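Local coordinates for protein putative phosphosugar isomerase (Clostridium difficile, PDB 3G68) that probably acts as a phosphosugar isomerase of the double-SIS-domain type, related to the isomerase part of glucosamine-6-phosphate synthase, at residues E188-L193 / F314-Q319; K195-R200 / F286-D291. All coordinates share one frame; numbering follows the deposited sequence.

Both contacts are made by helix 187-200. In interaction 1 its first half, 188-193, packs on the start of helix 316-324. In interaction 2 its last turns, 195-200, pack on strand 284-289 of the second parallel sheet. Their centres lie about 9 Å apart. Pro-317 and Trp-197 join them, with Pro-317 CB 3.7 Å from Trp-197 CZ3. Ile-318 CD1 also lies 4.0 Å from Ile-288 CD1, so helix 316-324 touches the strand as well. Both contacts are buried and apolar. The ethanediol at interaction 1 is bound on another side of the helix, next to a second subunit, and probably comes from the crystallisation liquor.

Interaction 1: residues E188-L193 / F314-Q319; sequences EAVYKL and FIVPIQ. With EDO (1,2-ethanediol), chain E.
Val-190 and Val-316 point at each other where helix 187-200 meets the start of helix 316-324. Their side chains cross obliquely. A single methyl of Val-190, CG1, does the touching, and it lies 3.9 Å from Val-316 CB. This methyl stands anti to the backbone N of its own residue (chi1 169°), which carries it out toward helix 316-324. The same methyl reaches the ring of Pro-317: Val-190 CG1 lies 4.1 Å from Pro-317 CD. Val-316 answers with its own CG1, which rests against the backbone of the other helix, 3.8 Å from Tyr-191 CA. The Tyr-191 side chain adds its CB, 4.1 Å from Val-316 CG1, and the methyl lies oblique to the ring. No hydrogen bond crosses the contact, so apolar packing alone joins the two segments.

Lys-192 turns to another side of its helix. Its extended chain lets Lys-192 NZ donate hydrogen bonds to both oxygens of an ethanediol, 2.8 Å to O1 and 3.1 Å to O2. The ethanediol is also hydrogen-bonded to Thr-3 and Asp-6 of the second subunit, so it bridges the two chains.

Helix 4-20 borders the contact: Leu-9 touches Tyr-191 and Met-8 touches Val-316. Ile-301, just after strand 299-300, packs on Val-190. Helix 220-234 receives Ile-315 and Ile-318, so segment 314-319 lies between that helix and helix 187-200.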
ATOM      1  N   GLU B 188      16.159 -31.133 -11.420  1.00  9.67           N
ATOM      2  CA  GLU B 188      15.005 -31.017 -12.332  1.00 11.11           C
ATOM      3  C   GLU B 188      15.329 -30.195 -13.557  1.00  8.11           C
ATOM      4  O   GLU B 188      14.987 -30.599 -14.669  1.00  9.10           O
ATOM      5  CB  GLU B 188      13.830 -30.352 -11.588  1.00 13.33           C
ATOM      6  CG  GLU B 188      12.566 -30.117 -12.405  1.00 19.49           C
ATOM      7  CD  GLU B 188      11.716 -31.354 -12.569  1.00 27.81           C
ATOM      8  OE1 GLU B 188      11.994 -32.380 -11.900  1.00 34.03           O
ATOM      9  OE2 GLU B 188      10.751 -31.280 -13.356  1.00 34.56           O
ATOM     10  N   ALA B 189      15.953 -29.027 -13.360  1.00  7.23           N
ATOM     11  CA  ALA B 189      16.331 -28.161 -14.495  1.00  7.33           C
ATOM     12  C   ALA B 189      17.281 -28.898 -15.470  1.00  6.81           C
ATOM     13  O   ALA B 189      17.112 -28.823 -16.713  1.00  6.35           O
ATOM     14  CB  ALA B 189      16.964 -26.859 -13.998  1.00  7.52           C
ATOM     15  N   VAL B 190      18.256 -29.620 -14.905  1.00  8.02           N
ATOM     16  CA  VAL B 190      19.189 -30.419 -15.728  1.00  7.47           C
ATOM     17  C   VAL B 190      18.447 -31.537 -16.500  1.00  7.20           C
ATOM     18  O   VAL B 190      18.714 -31.785 -17.679  1.00  7.71           O
ATOM     19  CB  VAL B 190      20.384 -30.942 -14.868  1.00  6.84           C
ATOM     20  CG1 VAL B 190      21.224 -31.997 -15.657  1.00  6.93           C
ATOM     21  CG2 VAL B 190      21.236 -29.758 -14.385  1.00  6.15           C
ATOM     22  N   TYR B 191      17.504 -32.206 -15.835  1.00  6.95           N
ATOM     23  CA  TYR B 191      16.677 -33.245 -16.450  1.00  7.44           C
ATOM     24  C   TYR B 191      15.912 -32.693 -17.674  1.00  8.74           C
ATOM     25  O   TYR B 191      15.917 -33.289 -18.772  1.00  7.11           O
ATOM     26  CB  TYR B 191      15.722 -33.807 -15.393  1.00  6.74           C
ATOM     27  CG  TYR B 191      14.896 -34.983 -15.826  1.00  6.89           C
ATOM     28  CD1 TYR B 191      13.772 -34.812 -16.597  1.00  8.24           C
ATOM     29  CD2 TYR B 191      15.221 -36.278 -15.407  1.00  8.22           C
ATOM     30  CE1 TYR B 191      13.008 -35.887 -16.979  1.00  7.75           C
ATOM     31  CE2 TYR B 191      14.465 -37.362 -15.790  1.00  8.81           C
ATOM     32  CZ  TYR B 191      13.371 -37.153 -16.589  1.00  6.48           C
ATOM     33  OH  TYR B 191      12.586 -38.180 -17.019  1.00 15.09           O
ATOM     34  N   LYS B 192      15.265 -31.540 -17.499  1.00  8.12           N
ATOM     35  CA  LYS B 192      14.525 -30.898 -18.578  1.00  9.14           C
ATOM     36  C   LYS B 192      15.419 -30.575 -19.776  1.00  8.50           C
ATOM     37  O   LYS B 192      15.053 -30.862 -20.903  1.00  7.55           O
ATOM     38  CB  LYS B 192      13.882 -29.622 -18.073  1.00  9.63           C
ATOM     39  CG  LYS B 192      12.690 -29.851 -17.137  1.00 10.85           C
ATOM     40  CD  LYS B 192      12.295 -28.478 -16.537  1.00 13.10           C
ATOM     41  CE  LYS B 192      11.067 -28.532 -15.677  1.00 20.24           C
ATOM     42  NZ  LYS B 192      10.782 -27.185 -15.080  1.00 16.51           N
ATOM     43  N   LEU B 193      16.590 -29.995 -19.530  1.00  7.32           N
ATOM     44  CA  LEU B 193      17.508 -29.683 -20.641  1.00  8.72           C
ATOM     45  C   LEU B 193      18.034 -30.978 -21.288  1.00  8.57           C
ATOM     46  O   LEU B 193      18.151 -31.072 -22.511  1.00  7.15           O
ATOM     47  CB  LEU B 193      18.639 -28.821 -20.156  1.00  8.39           C
ATOM     48  CG  LEU B 193      18.266 -27.390 -19.752  1.00 13.10           C
ATOM     49  CD1 LEU B 193      19.393 -26.799 -18.931  1.00 11.82           C
ATOM     50  CD2 LEU B 193      17.978 -26.581 -21.029  1.00  8.42           C
ATOM     51  N   PHE B 314      25.808 -34.219 -12.817  1.00  9.66           N
ATOM     52  CA  PHE B 314      26.520 -34.432 -14.094  1.00  9.89           C
ATOM     53  C   PHE B 314      26.035 -35.545 -15.013  1.00  8.81           C
ATOM     54  O   PHE B 314      25.949 -35.339 -16.231  1.00  8.21           O
ATOM     55  CB  PHE B 314      28.040 -34.566 -13.918  1.00 12.12           C
ATOM     56  CG  PHE B 314      28.799 -33.633 -14.788  1.00 10.54           C
ATOM     57  CD1 PHE B 314      28.735 -33.742 -16.166  1.00 12.97           C
ATOM     58  CD2 PHE B 314      29.535 -32.588 -14.221  1.00 14.90           C
ATOM     59  CE1 PHE B 314      29.440 -32.832 -16.985  1.00 14.15           C
ATOM     60  CE2 PHE B 314      30.192 -31.682 -15.008  1.00 15.95           C
ATOM     61  CZ  PHE B 314      30.137 -31.797 -16.396  1.00 14.61           C
ATOM     62  N   ILE B 315      25.710 -36.705 -14.454  1.00  8.66           N
ATOM     63  CA  ILE B 315      25.327 -37.838 -15.282  1.00  7.24           C
ATOM     64  C   ILE B 315      23.819 -38.002 -15.499  1.00  6.94           C
ATOM     65  O   ILE B 315      23.394 -38.952 -16.156  1.00  6.54           O
ATOM     66  CB  ILE B 315      25.997 -39.171 -14.851  1.00  9.06           C
ATOM     67  CG1 ILE B 315      25.538 -39.663 -13.493  1.00  6.32           C
ATOM     68  CG2 ILE B 315      27.515 -39.049 -14.858  1.00  5.50           C
ATOM     69  CD1 ILE B 315      26.001 -41.117 -13.248  1.00  8.64           C
ATOM     70  N   VAL B 316      23.017 -37.068 -14.981  1.00  7.36           N
ATOM     71  CA  VAL B 316      21.552 -37.070 -15.245  1.00  6.54           C
ATOM     72  C   VAL B 316      21.243 -37.309 -16.737  1.00  7.17           C
ATOM     73  O   VAL B 316      20.416 -38.169 -17.049  1.00  6.94           O
ATOM     74  CB  VAL B 316      20.861 -35.784 -14.698  1.00  5.84           C
ATOM     75  CG1 VAL B 316      19.417 -35.634 -15.190  1.00  5.55           C
ATOM     76  CG2 VAL B 316      20.863 -35.820 -13.211  1.00  4.29           C
ATOM     77  N   PRO B 317      21.878 -36.545 -17.656  1.00  7.16           N
ATOM     78  CA  PRO B 317      21.637 -36.775 -19.095  1.00  8.25           C
ATOM     79  C   PRO B 317      21.895 -38.180 -19.592  1.00  8.85           C
ATOM     80  O   PRO B 317      21.151 -38.679 -20.431  1.00 10.28           O
ATOM     81  CB  PRO B 317      22.570 -35.771 -19.783  1.00  8.27           C
ATOM     82  CG  PRO B 317      23.393 -35.198 -18.708  1.00  7.79           C
ATOM     83  CD  PRO B 317      22.692 -35.331 -17.454  1.00  7.57           C
ATOM     84  N   ILE B 318      22.938 -38.819 -19.063  1.00  7.48           N
ATOM     85  CA  ILE B 318      23.313 -40.145 -19.497  1.00  7.02           C
ATOM     86  C   ILE B 318      22.296 -41.146 -18.943  1.00  7.20           C
ATOM     87  O   ILE B 318      21.856 -42.020 -19.674  1.00  7.80           O
ATOM     88  CB  ILE B 318      24.759 -40.554 -19.067  1.00  7.64           C
ATOM     89  CG1 ILE B 318      25.792 -39.563 -19.605  1.00 10.92           C
ATOM     90  CG2 ILE B 318      25.068 -41.939 -19.617  1.00  8.65           C
ATOM     91  CD1 ILE B 318      25.787 -39.475 -21.079  1.00 11.61           C
ATOM     92  N   GLN B 319      21.924 -41.022 -17.671  1.00  8.04           N
ATOM     93  CA  GLN B 319      20.860 -41.872 -17.122  1.00  8.33           C
ATOM     94  C   GLN B 319      19.567 -41.685 -17.855  1.00  7.23           C
ATOM     95  O   GLN B 319      18.817 -42.652 -18.022  1.00  9.76           O
ATOM     96  CB  GLN B 319      20.646 -41.583 -15.637  1.00  9.66           C
ATOM     97  CG  GLN B 319      21.804 -42.009 -14.769  1.00  9.75           C
ATOM     98  CD  GLN B 319      21.808 -41.292 -13.452  1.00 13.19           C
ATOM     99  OE1 GLN B 319      21.392 -40.123 -13.360  1.00 12.38           O
ATOM    100  NE2 GLN B 319      22.275 -41.978 -12.403  1.00 10.03           N
TER
HETATM  101  C1  EDO E 353       7.818 -27.557 -13.175  1.00 43.88           C
HETATM  102  O1  EDO E 353       8.111 -26.673 -14.268  1.00 50.00           O
HETATM  103  C2  EDO E 353       8.619 -27.073 -11.980  1.00 40.15           C
HETATM  104  O2  EDO E 353      10.018 -27.353 -12.103  1.00 32.28           O

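Interaction 2: residues K195-R200 / F286-D291; sequences KQWIER and FAIGRD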
ATOM      1  N   LYS B 195      16.416 -33.836 -21.581  1.00  9.07           N
ATOM      2  CA  LYS B 195      15.347 -34.366 -22.400  1.00  9.85           C
ATOM      3  C   LYS B 195      15.283 -33.696 -23.784  1.00  9.69           C
ATOM      4  O   LYS B 195      15.069 -34.374 -24.783  1.00 10.30           O
ATOM      5  CB  LYS B 195      14.017 -34.238 -21.635  1.00 11.44           C
ATOM      6  CG  LYS B 195      12.836 -34.897 -22.288  1.00 11.61           C
ATOM      7  CD  LYS B 195      11.645 -34.921 -21.324  1.00 19.62           C
ATOM      8  CE  LYS B 195      10.446 -35.617 -21.950  1.00 25.11           C
ATOM      9  NZ  LYS B 195       9.173 -35.437 -21.157  1.00 31.33           N
ATOM     10  N   GLN B 196      15.516 -32.382 -23.841  1.00  9.63           N
ATOM     11  CA  GLN B 196      15.525 -31.632 -25.089  1.00 11.81           C
ATOM     12  C   GLN B 196      16.737 -32.029 -25.953  1.00  8.42           C
ATOM     13  O   GLN B 196      16.617 -32.244 -27.150  1.00 10.21           O
ATOM     14  CB  GLN B 196      15.568 -30.123 -24.795  1.00 12.31           C
ATOM     15  CG  GLN B 196      14.329 -29.568 -24.104  1.00 15.83           C
ATOM     16  CD  GLN B 196      14.516 -28.119 -23.621  1.00 18.48           C
ATOM     17  OE1 GLN B 196      15.263 -27.327 -24.226  1.00 31.34           O
ATOM     18  NE2 GLN B 196      13.840 -27.771 -22.526  1.00 31.11           N
ATOM     19  N   TRP B 197      17.891 -32.137 -25.326  1.00  8.22           N
ATOM     20  CA  TRP B 197      19.126 -32.575 -26.013  1.00  7.24           C
ATOM     21  C   TRP B 197      19.009 -33.996 -26.616  1.00  6.47           C
ATOM     22  O   TRP B 197      19.451 -34.216 -27.755  1.00  8.83           O
ATOM     23  CB  TRP B 197      20.311 -32.415 -25.058  1.00  7.86           C
ATOM     24  CG  TRP B 197      21.602 -33.114 -25.378  1.00  6.70           C
ATOM     25  CD1 TRP B 197      22.605 -32.695 -26.235  1.00  8.74           C
ATOM     26  CD2 TRP B 197      22.084 -34.286 -24.744  1.00  7.96           C
ATOM     27  NE1 TRP B 197      23.658 -33.580 -26.195  1.00  5.85           N
ATOM     28  CE2 TRP B 197      23.370 -34.560 -25.283  1.00  6.37           C
ATOM     29  CE3 TRP B 197      21.536 -35.178 -23.803  1.00  8.73           C
ATOM     30  CZ2 TRP B 197      24.120 -35.663 -24.883  1.00  7.13           C
ATOM     31  CZ3 TRP B 197      22.279 -36.274 -23.416  1.00  8.21           C
ATOM     32  CH2 TRP B 197      23.559 -36.514 -23.967  1.00  9.99           C
ATOM     33  N   ILE B 198      18.417 -34.929 -25.868  1.00  6.88           N
ATOM     34  CA  ILE B 198      18.185 -36.284 -26.358  1.00  7.11           C
ATOM     35  C   ILE B 198      17.292 -36.281 -27.607  1.00  9.77           C
ATOM     36  O   ILE B 198      17.612 -36.939 -28.593  1.00  9.27           O
ATOM     37  CB  ILE B 198      17.575 -37.175 -25.272  1.00  6.47           C
ATOM     38  CG1 ILE B 198      18.589 -37.448 -24.172  1.00  9.35           C
ATOM     39  CG2 ILE B 198      17.130 -38.510 -25.864  1.00  7.27           C
ATOM     40  CD1 ILE B 198      18.014 -38.061 -22.858  1.00  7.05           C
ATOM     41  N   GLU B 199      16.199 -35.510 -27.544  1.00  8.98           N
ATOM     42  CA  GLU B 199      15.246 -35.393 -28.629  1.00  9.95           C
ATOM     43  C   GLU B 199      15.922 -34.814 -29.864  1.00  7.91           C
ATOM     44  O   GLU B 199      15.728 -35.306 -30.974  1.00  6.67           O
ATOM     45  CB  GLU B 199      14.065 -34.526 -28.160  1.00 11.71           C
ATOM     46  CG  GLU B 199      12.950 -34.350 -29.159  1.00 18.70           C
ATOM     47  CD  GLU B 199      12.265 -35.628 -29.565  1.00 21.91           C
ATOM     48  OE1 GLU B 199      12.106 -36.559 -28.746  1.00 20.95           O
ATOM     49  OE2 GLU B 199      11.829 -35.671 -30.733  1.00 34.69           O
ATOM     50  N   ARG B 200      16.761 -33.803 -29.660  1.00  6.75           N
ATOM     51  CA  ARG B 200      17.496 -33.178 -30.749  1.00  8.42           C
ATOM     52  C   ARG B 200      18.521 -34.145 -31.421  1.00  9.08           C
ATOM     53  O   ARG B 200      18.818 -34.044 -32.618  1.00 10.11           O
ATOM     54  CB  ARG B 200      18.241 -31.979 -30.145  1.00 10.90           C
ATOM     55  CG  ARG B 200      18.883 -31.066 -31.106  1.00 14.33           C
ATOM     56  CD  ARG B 200      19.264 -29.732 -30.447  1.00 21.50           C
ATOM     57  NE  ARG B 200      20.267 -29.793 -29.373  1.00 20.79           N
ATOM     58  CZ  ARG B 200      20.089 -29.500 -28.078  1.00 24.35           C
ATOM     59  NH1 ARG B 200      18.934 -29.077 -27.587  1.00 26.55           N
ATOM     60  NH2 ARG B 200      21.121 -29.602 -27.249  1.00 26.17           N
ATOM     61  N   PHE B 286      29.752 -35.930 -28.363  1.00  8.99           N
ATOM     62  CA  PHE B 286      28.748 -35.124 -27.622  1.00  9.30           C
ATOM     63  C   PHE B 286      29.415 -34.609 -26.357  1.00 10.55           C
ATOM     64  O   PHE B 286      29.837 -35.403 -25.535  1.00 10.59           O
ATOM     65  CB  PHE B 286      27.526 -35.982 -27.229  1.00 10.01           C
ATOM     66  CG  PHE B 286      26.868 -36.679 -28.389  1.00 10.70           C
ATOM     67  CD1 PHE B 286      25.817 -36.076 -29.085  1.00  7.96           C
ATOM     68  CD2 PHE B 286      27.274 -37.941 -28.775  1.00 13.95           C
ATOM     69  CE1 PHE B 286      25.231 -36.701 -30.149  1.00  9.00           C
ATOM     70  CE2 PHE B 286      26.667 -38.578 -29.862  1.00 13.80           C
ATOM     71  CZ  PHE B 286      25.658 -37.958 -30.537  1.00 14.03           C
ATOM     72  N   ALA B 287      29.530 -33.282 -26.214  1.00 10.54           N
ATOM     73  CA  ALA B 287      30.136 -32.686 -25.015  1.00  9.66           C
ATOM     74  C   ALA B 287      29.063 -32.145 -24.092  1.00  9.05           C
ATOM     75  O   ALA B 287      28.124 -31.529 -24.533  1.00  8.94           O
ATOM     76  CB  ALA B 287      31.121 -31.594 -25.395  1.00  8.48           C
ATOM     77  N   ILE B 288      29.221 -32.409 -22.805  1.00 10.36           N
ATOM     78  CA  ILE B 288      28.265 -32.011 -21.782  1.00 11.09           C
ATOM     79  C   ILE B 288      29.001 -31.164 -20.727  1.00 11.33           C
ATOM     80  O   ILE B 288      30.001 -31.608 -20.152  1.00 11.94           O
ATOM     81  CB  ILE B 288      27.652 -33.265 -21.084  1.00 11.30           C
ATOM     82  CG1 ILE B 288      26.912 -34.153 -22.106  1.00 10.49           C
ATOM     83  CG2 ILE B 288      26.792 -32.823 -19.934  1.00  7.84           C
ATOM     84  CD1 ILE B 288      26.423 -35.513 -21.586  1.00 11.01           C
ATOM     85  N   GLY B 289      28.487 -29.955 -20.476  1.00 14.09           N
ATOM     86  CA  GLY B 289      29.060 -29.094 -19.467  1.00 15.21           C
ATOM     87  C   GLY B 289      28.563 -27.671 -19.414  1.00 16.42           C
ATOM     88  O   GLY B 289      27.682 -27.265 -20.186  1.00 14.49           O
ATOM     89  N   ARG B 290      29.171 -26.907 -18.498  1.00 18.71           N
ATOM     90  CA  ARG B 290      28.763 -25.513 -18.250  1.00 22.34           C
ATOM     91  C   ARG B 290      29.106 -24.549 -19.376  1.00 23.13           C
ATOM     92  O   ARG B 290      28.366 -23.615 -19.623  1.00 24.92           O
ATOM     93  CB  ARG B 290      29.375 -25.001 -16.936  1.00 23.92           C
ATOM     94  N   ASP B 291      30.208 -24.793 -20.073  1.00 23.78           N
ATOM     95  CA  ASP B 291      30.690 -23.879 -21.106  1.00 24.73           C
ATOM     96  C   ASP B 291      30.997 -24.524 -22.450  1.00 24.96           C
ATOM     97  O   ASP B 291      31.939 -24.132 -23.133  1.00 26.70           O
ATOM     98  CB  ASP B 291      31.924 -23.170 -20.545  1.00 26.86           C
ATOM     99  CG  ASP B 291      31.605 -22.353 -19.296  1.00 31.88           C
ATOM    100  OD1 ASP B 291      30.670 -21.509 -19.356  1.00 38.52           O
ATOM    101  OD2 ASP B 291      32.296 -22.540 -18.265  1.00 40.22           O
TER
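Within 195-200, Trp-197 makes the whole contact with the strand, reaching Phe-286 and Ile-288 with the six-membered part of its indole. Trp-197 CH2 lies 3.9 Å from Ile-288 CD1, and Trp-197 CZ2 is at 4.0 Å from the same methyl. The two side chains cross at about a right angle. Phe-286 comes to the indole edge with its CB, near the ring plane and 4.1 Å from Trp-197 CZ2. The indole of Trp-197 leaves the helix with its CG opposite the backbone N (chi1 164°), which extends it toward the strand.

Hydrogen bonds to residues 296-298 hold Trp-197 and Arg-200. The buried Trp-197 NE1 is satisfied by the backbone O of Lys-297. Arg-200 NE donates a hydrogen bond to Asp-296 O. One face of the Arg-200 guanidinium lies against Trp-197 CA, offset from the centre. Its NH2 sits at the indole edge, in the ring plane, and makes a weak hydrogen bond to Asn-298 O.

Backbone hydrogen bonds tie Phe-286 and Ile-288 to strand 258-264, and Ala-287 to Leu-299. Phe-261 and Leu-299 also touch the indole. This is helix-on-sheet packing of a three-layer alpha/beta sandwich, with a parallel five-stranded sheet of order 2-1-3-4-5, consistent with the second SIS domain of a double-SIS protein.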